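Local coordinates for protein GH59 galactosidase (Clostridium cellulolyticum, PDB 2V4V) that binds xylose through this family 6 carbohydrate-binding module of a larger family 59 glycoside hydrolase that probably acts on plant polysaccharides, at residues T86-W89 / Q90-T93. Numbering follows the deposited sequence.
Sequences TGDW and QTYT. With XYP (beta-D-xylopyranose), chain B.
D88 folds its carboxylate over the turn that follows it: OD2 accepts the backbone N-H of Q90 at 2.9 Å from Q90 N, with an N-H...O angle of 155°. The donor approaches from the anti side of the carboxylate, 30° out of its plane. CG anti to the backbone N (chi1 -168°) carries the carboxylate to this N-H, two residues on, while D88 CB faces T91, three on, and sits 3.5 Å from T91 OG1, the two side chains crossing nearly at right angles. This is an Asx turn superposed on a type I beta turn, D88 to T91, whose own bond, T91 N to D88 O, is weak at 3.4 Å.

T86 ties the start of the loop to the strand that follows. Its OG1 donates to T91 O (2.7 Å) in the carbonyl plane, and T86 OG1 is also hydrogen-bonded to S59 N of strand 52-59; T86 CG2 meanwhile packs against T93 CG2. Y92 OH reaches back to donate to Q90 OE1 at the corner, coming from above the amide plane and not on a lone pair, although OE1 lies in the plane of the tyrosine ring at its edge; Q90 NE2 is held by D29.

W89, within the turn, points its indole away from residues 90-93, and one face carries XYP C4 3.8 Å above its plane, over the ring centre. The sugar stacked on this face makes W89 an aromatic wall of the pocket, which Y118 also lines, as in the CBM6 site formed by loops at one end of the beta-sandwich.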
ATOM      1  N   THR A  86      -9.705  -4.638 -11.346  1.00  7.46           N
ATOM      2  CA  THR A  86      -8.987  -5.515 -12.288  1.00  7.61           C
ATOM      3  C   THR A  86      -9.877  -6.682 -12.741  1.00  8.97           C
ATOM      4  O   THR A  86      -9.430  -7.581 -13.490  1.00 10.02           O
ATOM      5  CB  THR A  86      -7.736  -6.136 -11.646  1.00  7.79           C
ATOM      6  OG1 THR A  86      -8.140  -6.909 -10.497  1.00  8.58           O
ATOM      7  CG2 THR A  86      -6.759  -5.054 -11.238  1.00 10.10           C
ATOM      8  N   GLY A  87     -11.109  -6.648 -12.266  1.00  9.24           N
ATOM      9  CA  GLY A  87     -12.093  -7.672 -12.626  1.00  9.87           C
ATOM     10  C   GLY A  87     -12.076  -8.934 -11.749  1.00 10.88           C
ATOM     11  O   GLY A  87     -12.937  -9.833 -11.929  1.00 11.44           O
ATOM     12  N   ASP A  88     -11.083  -9.061 -10.874  1.00 10.50           N
ATOM     13  CA  ASP A  88     -11.009 -10.266 -10.061  1.00 10.55           C
ATOM     14  C   ASP A  88     -10.145  -9.992  -8.848  1.00 10.00           C
ATOM     15  O   ASP A  88      -9.160  -9.281  -8.966  1.00 10.01           O
ATOM     16  CB  ASP A  88     -10.393 -11.395 -10.882  1.00 10.08           C
ATOM     17  CG  ASP A  88     -10.545 -12.750 -10.204  1.00 13.50           C
ATOM     18  OD1 ASP A  88     -11.605 -13.380 -10.427  1.00 17.14           O
ATOM     19  OD2 ASP A  88      -9.632 -13.169  -9.468  1.00 14.67           O
ATOM     20  N   TRP A  89     -10.497 -10.586  -7.695  1.00  9.18           N
ATOM     21  CA  TRP A  89      -9.697 -10.375  -6.488  1.00  8.90           C
ATOM     22  C   TRP A  89      -8.278 -10.909  -6.563  1.00  8.30           C
ATOM     23  O   TRP A  89      -7.453 -10.561  -5.711  1.00  8.37           O
ATOM     24  CB  TRP A  89     -10.360 -11.030  -5.261  1.00  8.49           C
ATOM     25  CG  TRP A  89     -11.617 -10.308  -4.834  1.00  9.53           C
ATOM     26  CD1 TRP A  89     -12.894 -10.817  -4.782  1.00  8.28           C
ATOM     27  CD2 TRP A  89     -11.718  -8.931  -4.419  1.00  7.91           C
ATOM     28  NE1 TRP A  89     -13.787  -9.841  -4.367  1.00  8.92           N
ATOM     29  CE2 TRP A  89     -13.094  -8.673  -4.139  1.00 10.18           C
ATOM     30  CE3 TRP A  89     -10.795  -7.883  -4.285  1.00  6.66           C
ATOM     31  CZ2 TRP A  89     -13.549  -7.416  -3.698  1.00  9.72           C
ATOM     32  CZ3 TRP A  89     -11.254  -6.627  -3.810  1.00  6.02           C
ATOM     33  CH2 TRP A  89     -12.620  -6.404  -3.558  1.00  8.88           C
ATOM     34  N   GLN A  90      -8.016 -11.779  -7.538  1.00  8.06           N
ATOM     35  CA  GLN A  90      -6.685 -12.394  -7.658  1.00  8.21           C
ATOM     36  C   GLN A  90      -6.038 -12.231  -9.048  1.00  8.15           C
ATOM     37  O   GLN A  90      -5.160 -13.007  -9.411  1.00  9.07           O
ATOM     38  CB  GLN A  90      -6.738 -13.876  -7.219  1.00  8.06           C
ATOM     39  CG  GLN A  90      -7.134 -14.080  -5.749  1.00  9.70           C
ATOM     40  CD  GLN A  90      -6.055 -13.564  -4.770  1.00 10.75           C
ATOM     41  OE1 GLN A  90      -4.876 -13.396  -5.145  1.00  8.28           O
ATOM     42  NE2 GLN A  90      -6.452 -13.334  -3.522  1.00  8.54           N
ATOM     43  N   THR A  91      -6.446 -11.174  -9.780  1.00  8.39           N
ATOM     44  CA  THR A  91      -5.763 -10.762 -11.001  1.00  9.11           C
ATOM     45  C   THR A  91      -5.157  -9.390 -10.718  1.00  8.86           C
ATOM     46  O   THR A  91      -5.904  -8.443 -10.454  1.00  9.05           O
ATOM     47  CB  THR A  91      -6.772 -10.640 -12.126  1.00 10.04           C
ATOM     48  OG1 THR A  91      -7.314 -11.945 -12.416  1.00 11.69           O
ATOM     49  CG2 THR A  91      -6.130 -10.003 -13.373  1.00 11.88           C
ATOM     50  N   TYR A  92      -3.821  -9.353 -10.679  1.00  8.48           N
ATOM     51  CA  TYR A  92      -3.082  -8.166 -10.201  1.00  8.72           C
ATOM     52  C   TYR A  92      -2.589  -7.294 -11.340  1.00  8.66           C
ATOM     53  O   TYR A  92      -2.385  -7.753 -12.465  1.00  9.41           O
ATOM     54  CB  TYR A  92      -1.930  -8.540  -9.261  1.00 10.34           C
ATOM     55  CG  TYR A  92      -2.418  -9.196  -7.990  1.00  8.66           C
ATOM     56  CD1 TYR A  92      -2.430  -8.502  -6.785  1.00 10.01           C
ATOM     57  CD2 TYR A  92      -2.943 -10.517  -8.013  1.00  9.67           C
ATOM     58  CE1 TYR A  92      -2.891  -9.078  -5.619  1.00  8.39           C
ATOM     59  CE2 TYR A  92      -3.420 -11.125  -6.838  1.00 10.66           C
ATOM     60  CZ  TYR A  92      -3.422 -10.381  -5.640  1.00 11.25           C
ATOM     61  OH  TYR A  92      -3.890 -10.914  -4.439  1.00 10.31           O
ATOM     62  N   THR A  93      -2.373  -6.037 -10.986  1.00  7.52           N
ATOM     63  CA  THR A  93      -1.756  -5.064 -11.876  1.00  8.43           C
ATOM     64  C   THR A  93      -0.904  -4.096 -11.038  1.00  8.95           C
ATOM     65  O   THR A  93      -0.821  -4.263  -9.815  1.00  9.25           O
ATOM     66  CB  THR A  93      -2.813  -4.319 -12.662  1.00  9.75           C
ATOM     67  OG1 THR A  93      -2.200  -3.649 -13.783  1.00 10.45           O
ATOM     68  CG2 THR A  93      -3.602  -3.361 -11.763  1.00  8.57           C
TER
HETATM   69  O1  XYP B3051     -14.078 -12.776  -0.310  1.00 12.18           O
HETATM   70  C1  XYP B3051     -13.090 -11.807   0.004  1.00 12.45           C
HETATM   71  C2  XYP B3051     -11.868 -12.173  -0.826  1.00 10.88           C
HETATM   72  C3  XYP B3051     -10.762 -11.160  -0.589  1.00  8.82           C
HETATM   73  C4  XYP B3051     -11.300  -9.740  -0.741  1.00  8.24           C
HETATM   74  C5  XYP B3051     -12.592  -9.562   0.069  1.00  7.76           C
HETATM   75  O2  XYP B3051     -11.323 -13.431  -0.447  1.00 12.61           O
HETATM   76  O3  XYP B3051      -9.683 -11.377  -1.484  1.00  8.76           O
HETATM   77  O4  XYP B3051     -10.367  -8.787  -0.286  1.00  7.95           O
HETATM   78  O5  XYP B3051     -13.530 -10.542  -0.316  1.00  9.97           O